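Local coordinates for protein aminoglycoside phosphotransferase (Alicyclobacillus acidocaldarius subsp. acidocaldarius, PDB 4PDY) that probably transfers a phosphoryl group to a small-molecule acceptor, although its own substrate is not established, at residues Q126-F134 against H237-A247; R252-R261 against E291-F301. All blocks are in the same frame, centred on the assembly; numbering follows the deposited sequence. Where two conformers were deposited one is given.

Interaction 1: Q126-F134 against H237-A247; sequences QTAYTLAQF and HQVVLIDFELA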
loop_
_atom_site.group_PDB
_atom_site.type_symbol
_atom_site.label_atom_id
_atom_site.label_comp_id
_atom_site.label_asym_id
_atom_site.label_seq_id
_atom_site.Cartn_x
_atom_site.Cartn_y
_atom_site.Cartn_z
ATOM N N GLN A 126 -3.113 -5.441 -13.610
ATOM C CA GLN A 126 -1.738 -5.067 -13.904
ATOM C C GLN A 126 -0.939 -4.656 -12.661
ATOM O O GLN A 126 0.260 -4.904 -12.610
ATOM C CB GLN A 126 -1.664 -4.008 -15.029
ATOM C CG GLN A 126 -2.077 -4.591 -16.382
ATOM C CD GLN A 126 -1.245 -5.810 -16.760
ATOM O OE1 GLN A 126 -0.020 -5.794 -16.669
ATOM N NE2 GLN A 126 -1.921 -6.897 -17.121
ATOM N N THR A 127 -1.608 -4.001 -11.715
ATOM C CA THR A 127 -0.969 -3.707 -10.422
ATOM C C THR A 127 -0.570 -5.004 -9.689
ATOM O O THR A 127 0.546 -5.121 -9.250
ATOM C CB THR A 127 -1.878 -2.818 -9.552
ATOM O OG1 THR A 127 -2.233 -1.630 -10.279
ATOM C CG2 THR A 127 -1.196 -2.418 -8.260
ATOM N N ALA A 128 -1.495 -5.951 -9.639
ATOM C CA ALA A 128 -1.235 -7.243 -9.023
ATOM C C ALA A 128 -0.078 -7.953 -9.726
ATOM O O ALA A 128 0.811 -8.498 -9.097
ATOM C CB ALA A 128 -2.489 -8.086 -9.065
ATOM N N TYR A 129 -0.090 -7.972 -11.052
ATOM C CA TYR A 129 0.957 -8.623 -11.813
ATOM C C TYR A 129 2.312 -8.048 -11.441
ATOM O O TYR A 129 3.294 -8.764 -11.196
ATOM C CB TYR A 129 0.651 -8.481 -13.316
ATOM C CG TYR A 129 1.491 -9.310 -14.252
ATOM C CD1 TYR A 129 1.612 -10.683 -14.081
ATOM C CD2 TYR A 129 2.083 -8.728 -15.371
ATOM C CE1 TYR A 129 2.362 -11.442 -14.971
ATOM C CE2 TYR A 129 2.822 -9.478 -16.253
ATOM C CZ TYR A 129 2.964 -10.832 -16.053
ATOM O OH TYR A 129 3.702 -11.583 -16.927
ATOM N N THR A 130 2.386 -6.722 -11.463
ATOM C CA THR A 130 3.624 -6.039 -11.153
ATOM C C THR A 130 4.098 -6.336 -9.713
ATOM O O THR A 130 5.292 -6.593 -9.495
ATOM C CB THR A 130 3.448 -4.527 -11.402
ATOM O OG1 THR A 130 3.387 -4.316 -12.820
ATOM C CG2 THR A 130 4.550 -3.720 -10.774
ATOM N N LEU A 131 3.181 -6.234 -8.754
ATOM C CA LEU A 131 3.543 -6.538 -7.367
ATOM C C LEU A 131 4.066 -7.979 -7.219
ATOM O O LEU A 131 5.049 -8.220 -6.516
ATOM C CB LEU A 131 2.341 -6.311 -6.457
ATOM C CG LEU A 131 1.945 -4.839 -6.242
ATOM C CD1 LEU A 131 0.550 -4.796 -5.626
ATOM C CD2 LEU A 131 2.962 -4.084 -5.394
ATOM N N ALA A 132 3.405 -8.911 -7.884
ATOM C CA ALA A 132 3.831 -10.303 -7.858
ATOM C C ALA A 132 5.207 -10.478 -8.477
ATOM O O ALA A 132 6.048 -11.229 -7.996
ATOM C CB ALA A 132 2.809 -11.154 -8.559
ATOM N N GLN A 133 5.443 -9.781 -9.589
ATOM C CA GLN A 133 6.750 -9.836 -10.239
ATOM C C GLN A 133 7.843 -9.289 -9.333
ATOM O O GLN A 133 8.947 -9.826 -9.292
ATOM C CB GLN A 133 6.736 -9.074 -11.574
ATOM C CG GLN A 133 5.930 -9.749 -12.658
ATOM C CD GLN A 133 5.929 -8.973 -13.949
ATOM O OE1 GLN A 133 5.901 -7.726 -13.930
ATOM N NE2 GLN A 133 6.032 -9.681 -15.075
ATOM N N PHE A 134 7.556 -8.192 -8.643
ATOM C CA PHE A 134 8.533 -7.626 -7.716
ATOM C C PHE A 134 8.882 -8.615 -6.597
ATOM O O PHE A 134 10.043 -8.800 -6.268
ATOM C CB PHE A 134 7.997 -6.312 -7.135
ATOM C CG PHE A 134 8.908 -5.671 -6.110
ATOM C CD1 PHE A 134 10.190 -5.280 -6.443
ATOM C CD2 PHE A 134 8.477 -5.461 -4.816
ATOM C CE1 PHE A 134 11.021 -4.694 -5.512
ATOM C CE2 PHE A 134 9.287 -4.868 -3.883
ATOM C CZ PHE A 134 10.577 -4.505 -4.223
ATOM N N HIS A 237 -0.094 -0.276 -21.123
ATOM C CA HIS A 237 -1.040 -1.088 -20.361
ATOM C C HIS A 237 -0.331 -2.010 -19.363
ATOM O O HIS A 237 -0.712 -3.158 -19.161
ATOM C CB HIS A 237 -1.988 -1.845 -21.286
ATOM C CG HIS A 237 -2.899 -0.953 -22.063
ATOM N ND1 HIS A 237 -3.950 -1.442 -22.796
ATOM C CD2 HIS A 237 -2.954 0.396 -22.182
ATOM C CE1 HIS A 237 -4.596 -0.441 -23.370
ATOM N NE2 HIS A 237 -4.012 0.686 -23.009
ATOM N N GLN A 238 0.701 -1.473 -18.733
ATOM C CA GLN A 238 1.357 -2.114 -17.604
ATOM C C GLN A 238 1.321 -1.166 -16.438
ATOM O O GLN A 238 0.992 0.009 -16.572
ATOM C CB GLN A 238 2.804 -2.425 -17.954
ATOM C CG GLN A 238 2.964 -3.342 -19.143
ATOM C CD GLN A 238 4.392 -3.377 -19.643
ATOM O OE1 GLN A 238 5.016 -2.334 -19.878
ATOM N NE2 GLN A 238 4.922 -4.581 -19.812
ATOM N N VAL A 239 1.632 -1.686 -15.259
ATOM C CA VAL A 239 1.799 -0.831 -14.105
ATOM C C VAL A 239 3.258 -0.766 -13.687
ATOM O O VAL A 239 3.912 -1.798 -13.479
ATOM C CB VAL A 239 0.900 -1.283 -12.932
ATOM C CG1 VAL A 239 1.314 -0.619 -11.629
ATOM C CG2 VAL A 239 -0.548 -0.979 -13.238
ATOM N N VAL A 240 3.747 0.457 -13.528
ATOM C CA VAL A 240 5.092 0.722 -13.089
ATOM C C VAL A 240 5.014 1.301 -11.692
ATOM O O VAL A 240 4.284 2.254 -11.438
ATOM C CB VAL A 240 5.808 1.690 -14.072
ATOM C CG1 VAL A 240 7.161 2.088 -13.530
ATOM C CG2 VAL A 240 5.949 1.043 -15.440
ATOM N N LEU A 241 5.754 0.680 -10.780
ATOM C CA LEU A 241 5.782 1.152 -9.416
ATOM C C LEU A 241 6.785 2.268 -9.221
ATOM O O LEU A 241 7.870 2.258 -9.787
ATOM C CB LEU A 241 6.136 0.020 -8.455
ATOM C CG LEU A 241 5.110 -1.098 -8.355
ATOM C CD1 LEU A 241 5.724 -2.280 -7.616
ATOM C CD2 LEU A 241 3.840 -0.656 -7.652
ATOM N N ILE A 242 6.410 3.208 -8.373
ATOM C CA ILE A 242 7.337 4.201 -7.856
ATOM C C ILE A 242 7.253 4.217 -6.315
ATOM O O ILE A 242 6.327 3.638 -5.728
ATOM C CB ILE A 242 7.107 5.590 -8.453
ATOM C CG1 ILE A 242 5.749 6.091 -8.019
ATOM C CG2 ILE A 242 7.207 5.527 -9.987
ATOM C CD1 ILE A 242 5.503 7.533 -8.391
ATOM N N ASP A 243 8.211 4.883 -5.698
ATOM C CA ASP A 243 8.277 5.030 -4.233
ATOM C C ASP A 243 8.413 3.711 -3.474
ATOM O O ASP A 243 7.425 3.212 -2.955
ATOM C CB ASP A 243 7.086 5.818 -3.687
ATOM C CG ASP A 243 7.296 6.275 -2.257
ATOM O OD1 ASP A 243 8.345 5.948 -1.669
ATOM O OD2 ASP A 243 6.388 6.946 -1.725
ATOM N N PHE A 244 9.640 3.207 -3.469
ATOM C CA PHE A 244 9.977 1.951 -2.803
ATOM C C PHE A 244 10.477 2.193 -1.384
ATOM O O PHE A 244 11.106 1.322 -0.815
ATOM C CB PHE A 244 11.018 1.190 -3.644
ATOM C CG PHE A 244 10.436 0.529 -4.866
ATOM C CD1 PHE A 244 10.254 1.235 -6.067
ATOM C CD2 PHE A 244 10.013 -0.794 -4.798
ATOM C CE1 PHE A 244 9.704 0.594 -7.169
ATOM C CE2 PHE A 244 9.456 -1.422 -5.900
ATOM C CZ PHE A 244 9.306 -0.732 -7.072
ATOM N N GLU A 245 10.167 3.332 -0.786
ATOM C CA GLU A 245 10.731 3.701 0.517
ATOM C C GLU A 245 10.218 2.825 1.664
ATOM O O GLU A 245 10.887 2.718 2.676
ATOM C CB GLU A 245 10.468 5.178 0.805
ATOM C CG GLU A 245 11.155 6.093 -0.180
ATOM C CD GLU A 245 10.871 7.557 0.045
ATOM O OE1 GLU A 245 10.452 7.947 1.143
ATOM O OE2 GLU A 245 11.058 8.331 -0.924
ATOM N N LEU A 246 9.018 2.283 1.519
ATOM C CA LEU A 246 8.479 1.372 2.543
ATOM C C LEU A 246 8.715 -0.099 2.225
ATOM O O LEU A 246 8.342 -0.966 3.028
ATOM C CB LEU A 246 6.989 1.643 2.728
ATOM C CG LEU A 246 6.624 3.025 3.241
ATOM C CD1 LEU A 246 5.135 3.143 3.446
ATOM C CD2 LEU A 246 7.367 3.342 4.528
ATOM N N ALA A 247 9.329 -0.399 1.089
ATOM C CA ALA A 247 9.522 -1.774 0.649
ATOM C C ALA A 247 10.480 -2.493 1.589
ATOM O O ALA A 247 11.453 -1.901 2.051
ATOM C CB ALA A 247 10.020 -1.831 -0.796
HETATM O O HOH W 1 2.068 -4.713 -15.195
#
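Thr130 OG1 donates a hydrogen bond to the backbone O of Val239 at 2.7 Å, slightly tilted from the carbonyl plane. The same hydroxyl accepts from a water that also donates to Gln126 OE1 and accepts from Val239 N, bridging helix and strand. At chi1 -72° OG1 lies beside the backbone N and CG2 anti to it, which sends OG1 to the Val239 carbonyl and CG2 to Leu241, 3.6 Å from its CG. A valine in its place would probably leave the Val239 carbonyl without this donor and the water without one acceptor.

Val239 CG2 lies 3.5 Å from Thr127 OG1, itself hydrogen-bonded to His123 O, and 3.7 Å from Gln126 CB. The edge of Phe244 meets the face of Phe134, planes at 60°, with Phe244 CE2 standing 3.6 Å above the Phe134 ring plane toward its rim. Phe244, first residue of a type I turn, also pairs edge-to-face with His223. The strand leads directly into Ile242, which touches the bound histidine.

The axes of 126-134 and 239-241 approach to 7.8 Å at 47°. Strand 239-241 edges a three-stranded antiparallel sheet beside strand 231-233, while helices 252-266 and 271-284 pack against other sides of helix 121-137.

Interaction 2: R252-R261 against E291-F301; sequences RALDMAHLLR and EYRAVEAILRF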
loop_
_atom_site.group_PDB
_atom_site.type_symbol
_atom_site.label_atom_id
_atom_site.label_comp_id
_atom_site.label_asym_id
_atom_site.label_seq_id
_atom_site.Cartn_x
_atom_site.Cartn_y
_atom_site.Cartn_z
ATOM N N ARG A 252 4.013 -12.087 0.810
ATOM C CA ARG A 252 3.288 -11.620 -0.355
ATOM C C ARG A 252 1.838 -11.259 -0.055
ATOM O O ARG A 252 1.277 -10.331 -0.655
ATOM C CB ARG A 252 3.390 -12.655 -1.471
ATOM C CG ARG A 252 2.911 -12.152 -2.808
ATOM C CD ARG A 252 3.250 -13.078 -3.947
ATOM N NE ARG A 252 2.384 -14.265 -3.952
ATOM C CZ ARG A 252 2.059 -14.962 -5.037
ATOM N NH1 ARG A 252 2.525 -14.605 -6.238
ATOM N NH2 ARG A 252 1.237 -16.000 -4.942
ATOM N N ALA A 253 1.213 -11.963 0.873
ATOM C CA ALA A 253 -0.149 -11.689 1.266
ATOM C C ALA A 253 -0.392 -10.237 1.689
ATOM O O ALA A 253 -1.525 -9.740 1.591
ATOM C CB ALA A 253 -0.554 -12.636 2.406
ATOM N N LEU A 254 0.633 -9.568 2.215
ATOM C CA LEU A 254 0.445 -8.172 2.619
ATOM C C LEU A 254 0.133 -7.261 1.429
ATOM O O LEU A 254 -0.852 -6.542 1.472
ATOM C CB LEU A 254 1.643 -7.647 3.373
ATOM C CG LEU A 254 1.875 -8.226 4.776
ATOM C CD1 LEU A 254 3.085 -7.577 5.420
ATOM C CD2 LEU A 254 0.650 -8.059 5.661
ATOM N N ASP A 255 0.930 -7.338 0.372
ATOM C CA ASP A 255 0.647 -6.538 -0.808
ATOM C C ASP A 255 -0.680 -6.980 -1.427
ATOM O O ASP A 255 -1.473 -6.146 -1.869
ATOM C CB ASP A 255 1.781 -6.660 -1.834
ATOM C CG ASP A 255 2.916 -5.612 -1.662
ATOM O OD1 ASP A 255 2.822 -4.654 -0.848
ATOM O OD2 ASP A 255 3.948 -5.808 -2.361
HETATM N N MSE A 256 -0.932 -8.287 -1.468
HETATM C CA MSE A 256 -2.158 -8.776 -2.075
HETATM C C MSE A 256 -3.388 -8.279 -1.348
HETATM O O MSE A 256 -4.336 -7.793 -1.971
HETATM C CB MSE A 256 -2.096 -10.297 -2.171
HETATM C CG MSE A 256 -3.132 -10.816 -3.151
HETATM SE SE MSE A 256 -3.114 -12.768 -3.180
HETATM C CE MSE A 256 -1.234 -13.294 -3.418
ATOM N N ALA A 257 -3.381 -8.388 -0.017
ATOM C CA ALA A 257 -4.511 -7.950 0.791
ATOM C C ALA A 257 -4.696 -6.436 0.733
ATOM O O ALA A 257 -5.816 -5.963 0.770
ATOM C CB ALA A 257 -4.362 -8.426 2.242
ATOM N N HIS A 258 -3.604 -5.689 0.756
ATOM C CA HIS A 258 -3.724 -4.219 0.691
ATOM C C HIS A 258 -4.304 -3.729 -0.648
ATOM O O HIS A 258 -5.214 -2.905 -0.637
ATOM C CB HIS A 258 -2.386 -3.543 1.025
ATOM C CG HIS A 258 -1.886 -3.855 2.409
ATOM N ND1 HIS A 258 -0.551 -3.850 2.729
ATOM C CD2 HIS A 258 -2.541 -4.233 3.533
ATOM C CE1 HIS A 258 -0.399 -4.168 4.005
ATOM N NE2 HIS A 258 -1.596 -4.384 4.520
ATOM N N LEU A 259 -3.853 -4.312 -1.743
ATOM C CA LEU A 259 -4.454 -4.030 -3.040
ATOM C C LEU A 259 -5.927 -4.406 -3.047
ATOM O O LEU A 259 -6.786 -3.637 -3.496
ATOM C CB LEU A 259 -3.717 -4.772 -4.140
ATOM C CG LEU A 259 -4.307 -4.579 -5.547
ATOM C CD1 LEU A 259 -4.335 -3.114 -5.996
ATOM C CD2 LEU A 259 -3.524 -5.400 -6.533
ATOM N N LEU A 260 -6.239 -5.604 -2.537
ATOM C CA LEU A 260 -7.615 -6.037 -2.545
ATOM C C LEU A 260 -8.511 -5.129 -1.710
ATOM O O LEU A 260 -9.630 -4.821 -2.097
ATOM C CB LEU A 260 -7.714 -7.491 -2.052
ATOM C CG LEU A 260 -7.246 -8.562 -3.034
ATOM C CD1 LEU A 260 -6.949 -9.888 -2.346
ATOM C CD2 LEU A 260 -8.291 -8.809 -4.118
ATOM N N ARG A 261 -8.064 -4.755 -0.518
ATOM C CA ARG A 261 -8.937 -3.988 0.340
ATOM C C ARG A 261 -9.257 -2.638 -0.312
ATOM O O ARG A 261 -10.390 -2.192 -0.320
ATOM C CB ARG A 261 -8.373 -3.804 1.758
ATOM C CG ARG A 261 -9.496 -3.430 2.703
ATOM C CD ARG A 261 -9.074 -2.853 4.035
ATOM N NE ARG A 261 -8.160 -3.644 4.845
ATOM C CZ ARG A 261 -8.455 -4.692 5.639
ATOM N NH1 ARG A 261 -9.684 -5.184 5.755
ATOM N NH2 ARG A 261 -7.479 -5.225 6.354
ATOM N N GLU A 291 -2.041 -19.182 1.642
ATOM C CA GLU A 291 -1.863 -17.764 1.264
ATOM C C GLU A 291 -3.215 -17.099 1.116
ATOM O O GLU A 291 -3.406 -15.958 1.556
ATOM C CB GLU A 291 -1.026 -17.619 -0.003
ATOM C CG GLU A 291 -0.762 -16.171 -0.425
ATOM C CD GLU A 291 0.339 -16.101 -1.446
ATOM O OE1 GLU A 291 0.206 -16.777 -2.469
ATOM O OE2 GLU A 291 1.312 -15.347 -1.246
ATOM N N TYR A 292 -4.156 -17.782 0.474
ATOM C CA TYR A 292 -5.525 -17.266 0.421
ATOM C C TYR A 292 -6.038 -17.007 1.825
ATOM O O TYR A 292 -6.709 -16.032 2.096
ATOM C CB TYR A 292 -6.469 -18.226 -0.278
ATOM C CG TYR A 292 -6.518 -18.167 -1.774
ATOM C CD1 TYR A 292 -7.109 -17.076 -2.409
ATOM C CD2 TYR A 292 -6.007 -19.186 -2.560
ATOM C CE1 TYR A 292 -7.202 -17.007 -3.784
ATOM C CE2 TYR A 292 -6.090 -19.127 -3.942
ATOM C CZ TYR A 292 -6.679 -18.018 -4.550
ATOM O OH TYR A 292 -6.786 -17.897 -5.925
ATOM N N ARG A 293 -5.781 -17.957 2.731
ATOM C CA ARG A 293 -6.324 -17.821 4.090
ATOM C C ARG A 293 -5.701 -16.650 4.846
ATOM O O ARG A 293 -6.386 -15.979 5.609
ATOM C CB ARG A 293 -6.186 -19.131 4.864
ATOM C CG ARG A 293 -6.848 -20.275 4.127
ATOM C CD ARG A 293 -7.911 -20.984 4.909
ATOM N NE ARG A 293 -7.430 -21.459 6.195
ATOM C CZ ARG A 293 -8.195 -21.582 7.272
ATOM N NH1 ARG A 293 -7.656 -22.008 8.401
ATOM N NH2 ARG A 293 -9.495 -21.288 7.228
ATOM N N ALA A 294 -4.404 -16.419 4.646
ATOM C CA ALA A 294 -3.758 -15.238 5.221
ATOM C C ALA A 294 -4.388 -13.939 4.691
ATOM O O ALA A 294 -4.630 -13.007 5.444
ATOM C CB ALA A 294 -2.271 -15.251 4.939
ATOM N N VAL A 295 -4.645 -13.891 3.383
ATOM C CA VAL A 295 -5.316 -12.745 2.780
ATOM C C VAL A 295 -6.723 -12.596 3.379
ATOM O O VAL A 295 -7.131 -11.498 3.725
ATOM C CB VAL A 295 -5.374 -12.891 1.243
ATOM C CG1 VAL A 295 -6.312 -11.857 0.650
ATOM C CG2 VAL A 295 -3.991 -12.758 0.632
ATOM N N GLU A 296 -7.457 -13.712 3.538
ATOM C CA GLU A 296 -8.764 -13.622 4.151
ATOM C C GLU A 296 -8.708 -13.077 5.587
ATOM O O GLU A 296 -9.586 -12.315 5.999
ATOM C CB GLU A 296 -9.423 -14.995 4.206
ATOM C CG GLU A 296 -9.840 -15.549 2.856
ATOM C CD GLU A 296 -10.524 -16.891 3.006
ATOM O OE1 GLU A 296 -9.841 -17.901 3.306
ATOM O OE2 GLU A 296 -11.756 -16.918 2.842
ATOM N N ALA A 297 -7.700 -13.493 6.351
ATOM C CA ALA A 297 -7.555 -13.008 7.722
ATOM C C ALA A 297 -7.458 -11.484 7.754
ATOM O O ALA A 297 -8.101 -10.792 8.566
ATOM C CB ALA A 297 -6.316 -13.607 8.379
ATOM N N ILE A 298 -6.665 -10.957 6.825
ATOM C CA ILE A 298 -6.473 -9.525 6.764
ATOM C C ILE A 298 -7.769 -8.834 6.304
ATOM O O ILE A 298 -8.219 -7.884 6.937
ATOM C CB ILE A 298 -5.294 -9.169 5.834
ATOM C CG1 ILE A 298 -3.971 -9.652 6.416
ATOM C CG2 ILE A 298 -5.203 -7.659 5.611
ATOM C CD1 ILE A 298 -2.884 -9.832 5.391
ATOM N N LEU A 299 -8.345 -9.286 5.186
ATOM C CA LEU A 299 -9.569 -8.669 4.681
ATOM C C LEU A 299 -10.779 -8.753 5.590
ATOM O O LEU A 299 -11.609 -7.846 5.615
ATOM C CB LEU A 299 -9.992 -9.275 3.373
ATOM C CG LEU A 299 -9.114 -9.036 2.188
ATOM C CD1 LEU A 299 -9.720 -9.710 0.972
ATOM C CD2 LEU A 299 -8.976 -7.536 1.967
ATOM N N ARG A 300 -10.875 -9.840 6.360
ATOM C CA ARG A 300 -12.019 -10.012 7.227
ATOM C C ARG A 300 -12.026 -8.984 8.353
ATOM O O ARG A 300 -13.089 -8.603 8.843
ATOM C CB ARG A 300 -11.996 -11.434 7.818
ATOM C CG ARG A 300 -13.037 -11.758 8.887
ATOM C CD ARG A 300 -14.470 -11.589 8.447
ATOM N NE ARG A 300 -14.878 -12.616 7.507
ATOM C CZ ARG A 300 -16.095 -12.707 6.971
ATOM N NH1 ARG A 300 -16.362 -13.712 6.150
ATOM N NH2 ARG A 300 -17.045 -11.817 7.274
ATOM N N PHE A 301 -10.848 -8.552 8.788
ATOM C CA PHE A 301 -10.793 -7.590 9.895
ATOM C C PHE A 301 -11.471 -6.281 9.471
ATOM O O PHE A 301 -11.221 -5.823 8.348
ATOM C CB PHE A 301 -9.368 -7.251 10.291
ATOM C CG PHE A 301 -9.297 -6.550 11.598
ATOM C CD1 PHE A 301 -9.222 -7.271 12.796
ATOM C CD2 PHE A 301 -9.369 -5.164 11.644
ATOM C CE1 PHE A 301 -9.193 -6.612 14.002
ATOM C CE2 PHE A 301 -9.346 -4.500 12.854
ATOM C CZ PHE A 301 -9.257 -5.220 14.037
#
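Arg252 and Glu291 both hold CG anti to the backbone N (chi1 -168° and -178°), but the arginine bends at chi3 while the glutamate runs on extended, and the two chains meet at about a right angle. The guanidinium grips the carboxylate side-on: NE reaches OE2 of Glu291 at 3.1 Å and NH2 reaches OE1 at 2.8 Å. Both bonds are almost straight and use the syn sides of the oxygens, the acceptors lying in the guanidinium plane although the two planes are turned modestly against each other. Further hydrogen bonds, between Tyr211 OH and Glu291 OE2 and from Arg252 NH2 to the Arg285 carbonyl, are consistent with a fixed, buried ion pair. In one of its two conformers the selenomethionine Met256 lays its CE against CD of Glu291.

Between the ends, the axes of 252-261 and 291-300 come within 9.1 Å and cross at -47°, and the helices interlock as knobs into holes in the helical part of this kinase-like fold. Val295 enters the hole formed by Ala253, Met256, Ala257 and Leu260, its CG1 touching Leu260 CD1 at 3.6 Å. Ile298 fills the next, among Ala253, Leu254, Ala257 and Arg261, with CG2 3.6 Å from Ala257 CB. The small alanines permit the close approach, Ala257 and Val295 having CA atoms 5.3 Å apart.

At the other end Arg261, also bent at chi3, carries its guanidinium to the C-terminal end of helix 289-300. NH2 donates to Ile298 O at 2.8 Å from above the carbonyl plane, opposite the face used by Phe301 N, so two donors share that oxygen; NH1 adds weak bonds to the carbonyls of Ile298 and Phe301. A thiocyanate ion, probably from the crystallisation liquor, lies about 3 Å from the Arg261 side chain.

In the fold
From the N terminus, helix 121-137 is the first element involved. Interaction 1 closes when strand 239-241 and the turn after it return to this helix, over a gap of 102 residues that includes helices 154-173 to 206-218. Interaction 2 opens only afterwards, at helix 252-266, and closes a shorter loop of 29 residues, mostly helical and including helix 271-284, on helix 289-300. The loops are therefore in series, neither nested nor crossed. In space they adjoin, with centres about 17 Å apart: Leu131 CD2 lies 3.6 Å from Asp255 OD2, and Leu259 packs on Thr127 and Ala128. Helix 252-266 thus sits between helices 121-137 and 289-300, linking the small three-stranded sheet to the C-terminal helices.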